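Local structure of beta-N-acetylhexosaminidase (Beutenbergia cavernae, 5BU9) at residues 145-154 against 184-195. The protein probably hydrolyses terminal non-reducing N-acetyl-D-hexosamine residues of N-acetyl-beta-D-hexosaminides. Residues are numbered along the deposited sequence; the frame is centred on the assembly and turned at random.
With GOL (glycerol), chain C.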
ATOM      1  N   ALA A 145     -16.720   7.028 -15.274  1.00 36.48           N
ATOM      2  CA  ALA A 145     -16.360   8.416 -15.036  1.00 42.82           C
ATOM      3  C   ALA A 145     -15.319   8.579 -13.919  1.00 35.66           C
ATOM      4  O   ALA A 145     -14.837   9.685 -13.692  1.00 42.85           O
ATOM      5  CB  ALA A 145     -17.608   9.220 -14.713  1.00 37.90           C
ATOM      6  N   ASN A 146     -14.996   7.476 -13.236  1.00 46.70           N
ATOM      7  CA  ASN A 146     -14.017   7.415 -12.135  1.00 28.89           C
ATOM      8  C   ASN A 146     -12.677   6.810 -12.611  1.00 32.43           C
ATOM      9  O   ASN A 146     -12.527   5.576 -12.696  1.00 30.97           O
ATOM     10  CB  ASN A 146     -14.593   6.584 -10.973  1.00 29.56           C
ATOM     11  CG  ASN A 146     -13.564   6.288  -9.890  1.00 53.83           C
ATOM     12  OD1 ASN A 146     -13.133   5.143  -9.711  1.00 33.33           O
ATOM     13  ND2 ASN A 146     -13.169   7.319  -9.159  1.00 33.86           N
ATOM     14  N   PRO A 147     -11.707   7.667 -12.955  1.00 32.92           N
ATOM     15  CA  PRO A 147     -10.510   7.179 -13.658  1.00 31.39           C
ATOM     16  C   PRO A 147      -9.648   6.134 -12.902  1.00 39.11           C
ATOM     17  O   PRO A 147      -9.212   5.184 -13.547  1.00 38.77           O
ATOM     18  CB  PRO A 147      -9.706   8.486 -13.925  1.00 26.37           C
ATOM     19  CG  PRO A 147     -10.793   9.565 -13.966  1.00 30.94           C
ATOM     20  CD  PRO A 147     -11.716   9.137 -12.832  1.00 34.22           C
ATOM     21  N   PRO A 148      -9.415   6.277 -11.582  1.00 34.81           N
ATOM     22  CA  PRO A 148      -8.546   5.230 -11.003  1.00 39.28           C
ATOM     23  C   PRO A 148      -9.200   3.859 -10.773  1.00 33.35           C
ATOM     24  O   PRO A 148      -8.554   2.814 -10.940  1.00 32.10           O
ATOM     25  CB  PRO A 148      -8.115   5.831  -9.648  1.00 31.03           C
ATOM     26  CG  PRO A 148      -9.155   6.816  -9.299  1.00 26.75           C
ATOM     27  CD  PRO A 148      -9.651   7.382 -10.637  1.00 31.00           C
ATOM     28  N   ILE A 149     -10.451   3.831 -10.354  1.00 38.03           N
ATOM     29  CA  ILE A 149     -11.019   2.550  -9.943  1.00 28.36           C
ATOM     30  C   ILE A 149     -12.057   2.082 -10.968  1.00 31.34           C
ATOM     31  O   ILE A 149     -11.885   1.054 -11.615  1.00 35.89           O
ATOM     32  CB  ILE A 149     -11.642   2.633  -8.534  1.00 34.78           C
ATOM     33  CG1 ILE A 149     -10.638   3.183  -7.491  1.00 29.65           C
ATOM     34  CG2 ILE A 149     -12.217   1.244  -8.123  1.00 32.22           C
ATOM     35  CD1 ILE A 149      -9.255   2.489  -7.512  1.00 30.11           C
ATOM     36  N   GLY A 150     -13.146   2.835 -11.086  1.00 37.75           N
ATOM     37  CA  GLY A 150     -14.259   2.433 -11.918  1.00 44.08           C
ATOM     38  C   GLY A 150     -13.852   2.134 -13.353  1.00 34.45           C
ATOM     39  O   GLY A 150     -14.241   1.124 -13.906  1.00 38.62           O
ATOM     40  N   TYR A 151     -13.063   3.035 -13.945  1.00 42.61           N
ATOM     41  CA  TYR A 151     -12.651   2.933 -15.346  1.00 31.76           C
ATOM     42  C   TYR A 151     -11.996   1.581 -15.633  1.00 48.02           C
ATOM     43  O   TYR A 151     -12.155   1.037 -16.716  1.00 38.11           O
ATOM     44  CB  TYR A 151     -11.677   4.074 -15.709  1.00 31.89           C
ATOM     45  CG  TYR A 151     -11.233   4.031 -17.151  1.00 45.60           C
ATOM     46  CD1 TYR A 151     -12.058   4.521 -18.176  1.00 38.09           C
ATOM     47  CD2 TYR A 151      -9.992   3.490 -17.500  1.00 41.24           C
ATOM     48  CE1 TYR A 151     -11.657   4.447 -19.512  1.00 63.03           C
ATOM     49  CE2 TYR A 151      -9.589   3.419 -18.826  1.00 64.15           C
ATOM     50  CZ  TYR A 151     -10.415   3.896 -19.826  1.00 47.63           C
ATOM     51  OH  TYR A 151      -9.990   3.826 -21.132  1.00 62.98           O
ATOM     52  N   PHE A 152     -11.278   1.058 -14.638  1.00 41.06           N
ATOM     53  CA  PHE A 152     -10.462  -0.137 -14.775  1.00 34.36           C
ATOM     54  C   PHE A 152     -11.099  -1.376 -14.160  1.00 45.94           C
ATOM     55  O   PHE A 152     -10.449  -2.417 -14.068  1.00 39.84           O
ATOM     56  CB  PHE A 152      -9.095   0.091 -14.119  1.00 30.49           C
ATOM     57  CG  PHE A 152      -8.185   1.016 -14.888  1.00 34.38           C
ATOM     58  CD1 PHE A 152      -7.660   0.629 -16.129  1.00 32.99           C
ATOM     59  CD2 PHE A 152      -7.833   2.263 -14.360  1.00 28.79           C
ATOM     60  CE1 PHE A 152      -6.807   1.469 -16.830  1.00 43.48           C
ATOM     61  CE2 PHE A 152      -6.985   3.121 -15.053  1.00 33.29           C
ATOM     62  CZ  PHE A 152      -6.461   2.722 -16.301  1.00 39.17           C
ATOM     63  N   HIS A 153     -12.347  -1.254 -13.710  1.00 40.37           N
ATOM     64  CA  HIS A 153     -13.080  -2.379 -13.095  1.00 36.72           C
ATOM     65  C   HIS A 153     -12.362  -2.935 -11.858  1.00 37.29           C
ATOM     66  O   HIS A 153     -12.366  -4.144 -11.637  1.00 38.89           O
ATOM     67  CB  HIS A 153     -13.308  -3.507 -14.108  1.00 35.33           C
ATOM     68  CG  HIS A 153     -13.806  -3.025 -15.437  1.00 47.54           C
ATOM     69  ND1 HIS A 153     -14.914  -2.214 -15.563  1.00 62.14           N
ATOM     70  CD2 HIS A 153     -13.326  -3.201 -16.692  1.00 36.43           C
ATOM     71  CE1 HIS A 153     -15.098  -1.918 -16.837  1.00 45.22           C
ATOM     72  NE2 HIS A 153     -14.149  -2.506 -17.545  1.00 63.37           N
ATOM     73  N   ARG A 154     -11.760  -2.047 -11.055  1.00 31.98           N
ATOM     74  CA  ARG A 154     -11.008  -2.467  -9.868  1.00 38.71           C
ATOM     75  C   ARG A 154     -11.837  -2.484  -8.596  1.00 41.53           C
ATOM     76  O   ARG A 154     -11.328  -2.880  -7.554  1.00 42.22           O
ATOM     77  CB  ARG A 154      -9.807  -1.569  -9.655  1.00 30.86           C
ATOM     78  CG  ARG A 154      -8.835  -1.617 -10.802  1.00 29.23           C
ATOM     79  CD  ARG A 154      -7.872  -0.435 -10.656  1.00 29.66           C
ATOM     80  NE  ARG A 154      -6.985  -0.541  -9.492  1.00 30.64           N
ATOM     81  CZ  ARG A 154      -6.219   0.460  -9.042  1.00 36.67           C
ATOM     82  NH1 ARG A 154      -6.249   1.644  -9.636  1.00 28.28           N
ATOM     83  NH2 ARG A 154      -5.437   0.292  -7.986  1.00 26.39           N
ATOM     84  N   LYS A 184      -7.236  -0.687   0.322  1.00 37.62           N
ATOM     85  CA  LYS A 184      -6.904   0.605  -0.308  1.00 28.55           C
ATOM     86  C   LYS A 184      -8.136   1.146  -1.073  1.00 33.29           C
ATOM     87  O   LYS A 184      -9.012   0.350  -1.426  1.00 37.17           O
ATOM     88  CB  LYS A 184      -5.700   0.417  -1.221  1.00 25.91           C
ATOM     89  CG  LYS A 184      -5.930  -0.496  -2.434  1.00 34.26           C
ATOM     90  CD  LYS A 184      -4.592  -0.705  -3.129  1.00 27.85           C
ATOM     91  CE  LYS A 184      -4.752  -1.303  -4.503  1.00 28.76           C
ATOM     92  NZ  LYS A 184      -3.421  -1.624  -5.164  1.00 33.17           N
ATOM     93  N   HIS A 185      -8.265   2.455  -1.297  1.00 33.77           N
ATOM     94  CA  HIS A 185      -7.371   3.517  -0.834  1.00 32.93           C
ATOM     95  C   HIS A 185      -8.142   4.476   0.066  1.00 39.80           C
ATOM     96  O   HIS A 185      -8.980   5.230  -0.411  1.00 34.15           O
ATOM     97  CB  HIS A 185      -6.794   4.328  -2.021  1.00 26.33           C
ATOM     98  CG  HIS A 185      -6.350   3.503  -3.186  1.00 37.67           C
ATOM     99  ND1 HIS A 185      -7.231   2.804  -3.984  1.00 30.41           N
ATOM    100  CD2 HIS A 185      -5.117   3.300  -3.716  1.00 31.27           C
ATOM    101  CE1 HIS A 185      -6.558   2.192  -4.946  1.00 56.32           C
ATOM    102  NE2 HIS A 185      -5.272   2.483  -4.813  1.00 31.25           N
ATOM    103  N   PHE A 186      -7.836   4.468   1.353  1.00 33.57           N
ATOM    104  CA  PHE A 186      -8.605   5.207   2.343  1.00 37.57           C
ATOM    105  C   PHE A 186      -8.432   6.718   2.150  1.00 36.70           C
ATOM    106  O   PHE A 186      -7.314   7.195   1.957  1.00 29.10           O
ATOM    107  CB  PHE A 186      -8.162   4.783   3.750  1.00 28.53           C
ATOM    108  CG  PHE A 186      -9.012   5.317   4.824  1.00 37.63           C
ATOM    109  CD1 PHE A 186     -10.100   4.594   5.273  1.00 34.83           C
ATOM    110  CD2 PHE A 186      -8.735   6.538   5.400  1.00 26.91           C
ATOM    111  CE1 PHE A 186     -10.908   5.065   6.286  1.00 34.12           C
ATOM    112  CE2 PHE A 186      -9.560   7.037   6.437  1.00 35.58           C
ATOM    113  CZ  PHE A 186     -10.641   6.297   6.865  1.00 45.16           C
ATOM    114  N   PRO A 187      -9.525   7.485   2.227  1.00 30.60           N
ATOM    115  CA  PRO A 187     -10.900   7.096   2.613  1.00 30.35           C
ATOM    116  C   PRO A 187     -11.823   6.670   1.466  1.00 37.97           C
ATOM    117  O   PRO A 187     -13.032   6.483   1.685  1.00 35.67           O
ATOM    118  CB  PRO A 187     -11.444   8.379   3.274  1.00 34.38           C
ATOM    119  CG  PRO A 187     -10.749   9.500   2.494  1.00 25.69           C
ATOM    120  CD  PRO A 187      -9.351   8.952   2.142  1.00 24.77           C
ATOM    121  N   GLY A 188     -11.272   6.480   0.277  1.00 35.62           N
ATOM    122  CA  GLY A 188     -12.047   6.019  -0.864  1.00 26.96           C
ATOM    123  C   GLY A 188     -11.732   6.783  -2.143  1.00 47.61           C
ATOM    124  O   GLY A 188     -11.867   7.997  -2.211  1.00 40.05           O
ATOM    125  N   LEU A 189     -11.302   6.065  -3.173  1.00 32.30           N
ATOM    126  CA  LEU A 189     -10.880   6.684  -4.429  1.00 25.99           C
ATOM    127  C   LEU A 189     -11.894   6.434  -5.537  1.00 46.84           C
ATOM    128  O   LEU A 189     -11.654   6.783  -6.692  1.00 31.87           O
ATOM    129  CB  LEU A 189      -9.515   6.132  -4.832  1.00 30.87           C
ATOM    130  CG  LEU A 189      -8.474   6.971  -5.551  1.00 44.69           C
ATOM    131  CD1 LEU A 189      -8.427   8.395  -5.019  1.00 25.37           C
ATOM    132  CD2 LEU A 189      -7.116   6.299  -5.380  1.00 27.98           C
ATOM    133  N   GLY A 190     -13.027   5.831  -5.186  1.00 28.72           N
ATOM    134  CA  GLY A 190     -14.010   5.470  -6.183  1.00 28.85           C
ATOM    135  C   GLY A 190     -14.909   6.595  -6.642  1.00 29.14           C
ATOM    136  O   GLY A 190     -15.814   6.362  -7.432  1.00 43.71           O
ATOM    137  N   ARG A 191     -14.683   7.817  -6.160  1.00 28.43           N
ATOM    138  CA  ARG A 191     -15.577   8.911  -6.525  1.00 33.73           C
ATOM    139  C   ARG A 191     -14.854  10.152  -7.083  1.00 30.08           C
ATOM    140  O   ARG A 191     -15.509  11.131  -7.449  1.00 45.07           O
ATOM    141  CB  ARG A 191     -16.444   9.290  -5.320  1.00 29.66           C
ATOM    142  CG  ARG A 191     -17.136   8.057  -4.685  1.00 34.41           C
ATOM    143  CD  ARG A 191     -18.263   8.503  -3.728  1.00 35.22           C
ATOM    144  NE  ARG A 191     -19.328   9.141  -4.493  1.00 54.79           N
ATOM    145  CZ  ARG A 191     -20.483   9.560  -3.996  1.00 79.77           C
ATOM    146  NH1 ARG A 191     -20.758   9.429  -2.693  1.00 53.24           N
ATOM    147  NH2 ARG A 191     -21.366  10.116  -4.822  1.00 38.29           N
ATOM    148  N   VAL A 192     -13.526  10.120  -7.194  1.00 45.55           N
ATOM    149  CA  VAL A 192     -12.830  11.221  -7.878  1.00 33.93           C
ATOM    150  C   VAL A 192     -13.121  11.144  -9.376  1.00 28.74           C
ATOM    151  O   VAL A 192     -13.389  10.067  -9.905  1.00 35.97           O
ATOM    152  CB  VAL A 192     -11.313  11.193  -7.642  1.00 32.58           C
ATOM    153  CG1 VAL A 192     -10.970  11.561  -6.185  1.00 29.92           C
ATOM    154  CG2 VAL A 192     -10.751   9.820  -8.030  1.00 25.87           C
ATOM    155  N   THR A 193     -13.064  12.285 -10.051  1.00 33.50           N
ATOM    156  CA  THR A 193     -13.269  12.342 -11.487  1.00 36.96           C
ATOM    157  C   THR A 193     -11.953  12.579 -12.258  1.00 29.50           C
ATOM    158  O   THR A 193     -11.968  12.723 -13.477  1.00 37.41           O
ATOM    159  CB  THR A 193     -14.243  13.437 -11.831  1.00 28.44           C
ATOM    160  OG1 THR A 193     -13.817  14.631 -11.150  1.00 28.77           O
ATOM    161  CG2 THR A 193     -15.673  13.060 -11.384  1.00 29.62           C
ATOM    162  N   GLU A 194     -10.831  12.637 -11.538  1.00 26.80           N
ATOM    163  CA  GLU A 194      -9.503  12.706 -12.155  1.00 43.74           C
ATOM    164  C   GLU A 194      -8.570  11.710 -11.537  1.00 33.12           C
ATOM    165  O   GLU A 194      -8.867  11.164 -10.484  1.00 33.76           O
ATOM    166  CB  GLU A 194      -8.901  14.100 -12.027  1.00 40.65           C
ATOM    167  CG  GLU A 194      -9.517  15.104 -13.024  1.00 45.43           C
ATOM    168  CD  GLU A 194     -10.606  15.891 -12.359  1.00101.84           C
ATOM    169  OE1 GLU A 194     -11.610  16.213 -13.046  1.00 99.95           O
ATOM    170  OE2 GLU A 194     -10.451  16.155 -11.133  1.00 76.40           O
ATOM    171  N   ASN A 195      -7.439  11.476 -12.191  1.00 41.56           N
ATOM    172  CA  ASN A 195      -6.471  10.482 -11.731  1.00 33.49           C
ATOM    173  C   ASN A 195      -5.260  11.133 -11.022  1.00 33.97           C
ATOM    174  O   ASN A 195      -4.508  11.893 -11.640  1.00 33.58           O
ATOM    175  CB  ASN A 195      -5.971   9.636 -12.916  1.00 29.26           C
ATOM    176  CG  ASN A 195      -5.424   8.294 -12.481  1.00 48.47           C
ATOM    177  OD1 ASN A 195      -4.865   8.146 -11.389  1.00 47.18           O
ATOM    178  ND2 ASN A 195      -5.592   7.300 -13.335  1.00 62.82           N
TER
HETATM  179  C1  GOL C 501       0.442   1.642  -6.577  0.51 39.90           C
HETATM  180  O1  GOL C 501       0.243   2.970  -7.050  0.51 39.49           O
HETATM  181  C2  GOL C 501      -0.902   1.008  -6.173  0.51 39.12           C
HETATM  182  O2  GOL C 501      -0.813   0.281  -4.952  0.51 39.47           O
HETATM  183  C3  GOL C 501      -2.024   2.052  -6.139  0.51 37.25           C
HETATM  184  O3  GOL C 501      -3.259   1.388  -6.064  0.51 35.94           O
HETATM  185  O   HOH W   1     -14.490  11.888 -15.025  1.00 43.35           O
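N146 pins the two loops together through its amide. With CG anti to the backbone N (chi1 171°), ND2 gives one hydrogen to L189 O and the other to V192 O, each at 2.9 Å and on a lone pair of the carbonyl, while OD1 turns back to accept from G150 N at 2.7 Å, nearly straight. An aspartate here would probably leave the L189 and V192 carbonyls facing a carboxylate instead of their donor. A water bridges A145 O and T193 O.

Apolar contacts flank the amide. P148 CG touches V192 CG2 at 3.6 Å and L189 CG at 3.8 Å; P147 CG lies against T193 O (3.4 Å) and its CB against N195 CB.

I149 CD1 lies on one face of the R154 guanidinium, offset toward the rim, and meets H185 CE1. The guanidinium stands almost perpendicular to the imidazole (88°); R154 NH2, K184 NZ and H185 NE2 all bond O3 of a glycerol, NE2 at 2.6 Å. E81 salt-bridges R154 and K184, K184 NZ also bonds L130 O, and D135 holds H185 ND1. This polar cluster, whose glycerol also bonds D79 and D268, is consistent with the sugar pocket at the C-terminal end of the family 3 TIM barrel.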